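Local atomic coordinates of putative serine protease (Human astrovirus 1, PDB entry 2W5E), a protein that is a serine protease that probably cleaves the viral non-structural polyprotein 1A, of which it is one domain, into functional products. Residues 92-97 with 129-134. Residues are numbered along the deposited sequence; the frame is centred on the assembly and turned at random.
Sequences VTVMAY and APVCDK
This is a buried antiparallel strand pairing that closes the C-terminal beta-barrel, joining strand 91-98, the first of that barrel, to the short strand 130-132. T93 and C132 form a hydrogen-bonded pair. C132 N points almost straight at T93 O (2.8 Å, 166°), in the plane of that carbonyl. T93 N returns the bond to C132 O from above the carbonyl plane (2.9 Å). One step on, V94 faces V131 as a non-hydrogen-bonded pair. The pairing then loosens: M95 N reaches P130 O only weakly, at 3.4 Å. M95 O has no hydrogen-bond partner, since P130 brings a ring carbon to it instead of an N-H (CD to O 3.2 Å).

V92, V94 and V131 pack on one face of the sheet, against L116 and Y118 of strand 115-119. V131 CG1, anti to its backbone N, meets V92 CG1 at 3.7 Å and also touches V94 CG2. On the other face, M95 bends at chi3 (-70°), so that its CE meets P130 CG at 4.0 Å, with the two side chains crossing at about a right angle. T93 OG1 donates to a water that bridges to D133 O, and also bonds H5.

A129, two residues after the catalytic S127, abuts A96, CB to CB at 3.6 Å. The pairing thus ties the chain leaving the nucleophile into the barrel wall, as in the double-barrel fold of trypsin-like (clan PA) proteases.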
loop_
_atom_site.group_PDB
_atom_site.type_symbol
_atom_site.label_atom_id
_atom_site.label_comp_id
_atom_site.label_asym_id
_atom_site.label_seq_id
_atom_site.Cartn_x
_atom_site.Cartn_y
_atom_site.Cartn_z
ATOM N N VAL A 92 -16.241 14.631 -13.355
ATOM C CA VAL A 92 -15.320 15.169 -12.347
ATOM C C VAL A 92 -15.661 14.703 -10.940
ATOM O O VAL A 92 -16.776 14.251 -10.685
ATOM C CB VAL A 92 -15.304 16.733 -12.347
ATOM C CG1 VAL A 92 -14.816 17.282 -13.682
ATOM C CG2 VAL A 92 -16.675 17.303 -11.984
ATOM N N THR A 93 -14.678 14.805 -10.048
ATOM C CA THR A 93 -14.881 14.727 -8.606
ATOM C C THR A 93 -14.392 16.071 -8.049
ATOM O O THR A 93 -13.270 16.493 -8.335
ATOM C CB THR A 93 -14.061 13.572 -7.960
ATOM O OG1 THR A 93 -14.418 12.317 -8.559
ATOM C CG2 THR A 93 -14.318 13.489 -6.448
ATOM N N VAL A 94 -15.245 16.754 -7.293
ATOM C CA VAL A 94 -14.859 18.018 -6.653
ATOM C C VAL A 94 -14.763 17.814 -5.142
ATOM O O VAL A 94 -15.701 17.311 -4.526
ATOM C CB VAL A 94 -15.852 19.172 -6.981
ATOM C CG1 VAL A 94 -15.293 20.521 -6.510
ATOM C CG2 VAL A 94 -16.155 19.223 -8.468
ATOM N N MET A 95 -13.623 18.196 -4.559
ATOM C CA MET A 95 -13.383 18.059 -3.115
ATOM C C MET A 95 -13.102 19.427 -2.520
ATOM O O MET A 95 -12.199 20.125 -2.982
ATOM C CB MET A 95 -12.154 17.198 -2.823
ATOM C CG MET A 95 -12.072 15.839 -3.482
ATOM S SD MET A 95 -10.599 14.996 -2.858
ATOM C CE MET A 95 -9.261 15.926 -3.595
ATOM N N ALA A 96 -13.852 19.790 -1.485
ATOM C CA ALA A 96 -13.747 21.112 -0.875
ATOM C C ALA A 96 -13.962 21.068 0.630
ATOM O O ALA A 96 -14.629 20.164 1.149
ATOM C CB ALA A 96 -14.754 22.064 -1.516
ATOM N N TYR A 97 -13.381 22.041 1.329
ATOM C CA TYR A 97 -13.758 22.314 2.706
ATOM C C TYR A 97 -14.801 23.422 2.707
ATOM O O TYR A 97 -14.550 24.529 2.240
ATOM C CB TYR A 97 -12.553 22.697 3.571
ATOM C CG TYR A 97 -11.829 21.513 4.172
ATOM C CD1 TYR A 97 -12.422 20.740 5.167
ATOM C CD2 TYR A 97 -10.549 21.170 3.746
ATOM C CE1 TYR A 97 -11.763 19.651 5.720
ATOM C CE2 TYR A 97 -9.876 20.086 4.294
ATOM C CZ TYR A 97 -10.489 19.329 5.275
ATOM O OH TYR A 97 -9.818 18.263 5.823
ATOM N N ALA A 129 -11.078 24.916 -4.389
ATOM C CA ALA A 129 -11.241 23.455 -4.429
ATOM C C ALA A 129 -10.697 22.827 -5.715
ATOM O O ALA A 129 -10.957 23.325 -6.812
ATOM C CB ALA A 129 -12.693 23.083 -4.255
ATOM N N PRO A 130 -9.942 21.721 -5.582
ATOM C CA PRO A 130 -9.487 21.018 -6.772
ATOM C C PRO A 130 -10.663 20.330 -7.471
ATOM O O PRO A 130 -11.518 19.723 -6.814
ATOM C CB PRO A 130 -8.502 19.981 -6.215
ATOM C CG PRO A 130 -8.976 19.730 -4.819
ATOM C CD PRO A 130 -9.498 21.058 -4.340
ATOM N N VAL A 131 -10.712 20.461 -8.789
ATOM C CA VAL A 131 -11.671 19.727 -9.603
ATOM C C VAL A 131 -10.882 18.631 -10.308
ATOM O O VAL A 131 -10.038 18.924 -11.146
ATOM C CB VAL A 131 -12.394 20.646 -10.619
ATOM C CG1 VAL A 131 -13.457 19.866 -11.389
ATOM C CG2 VAL A 131 -13.044 21.835 -9.896
ATOM N N CYS A 132 -11.151 17.379 -9.945
ATOM C CA CYS A 132 -10.370 16.228 -10.428
ATOM C C CYS A 132 -11.105 15.407 -11.486
ATOM O O CYS A 132 -12.317 15.488 -11.591
ATOM C CB CYS A 132 -10.004 15.316 -9.251
ATOM S SG CYS A 132 -8.982 16.112 -7.989
ATOM N N ASP A 133 -10.361 14.621 -12.270
ATOM C CA ASP A 133 -10.973 13.645 -13.179
ATOM C C ASP A 133 -11.423 12.394 -12.413
ATOM O O ASP A 133 -11.321 12.345 -11.186
ATOM C CB ASP A 133 -10.046 13.302 -14.371
ATOM C CG ASP A 133 -8.759 12.574 -13.961
ATOM O OD1 ASP A 133 -8.664 12.011 -12.848
ATOM O OD2 ASP A 133 -7.821 12.561 -14.782
ATOM N N LYS A 134 -11.915 11.388 -13.138
ATOM C CA LYS A 134 -12.423 10.145 -12.525
ATOM C C LYS A 134 -11.336 9.308 -11.846
ATOM O O LYS A 134 -11.640 8.362 -11.122
ATOM C CB LYS A 134 -13.179 9.286 -13.556
ATOM C CG LYS A 134 -12.360 8.856 -14.778
ATOM C CD LYS A 134 -13.254 8.118 -15.771
ATOM C CE LYS A 134 -13.029 8.598 -17.193
ATOM N NZ LYS A 134 -11.997 7.812 -17.920
HETATM O O HOH W 1 -11.805 11.121 -8.648
#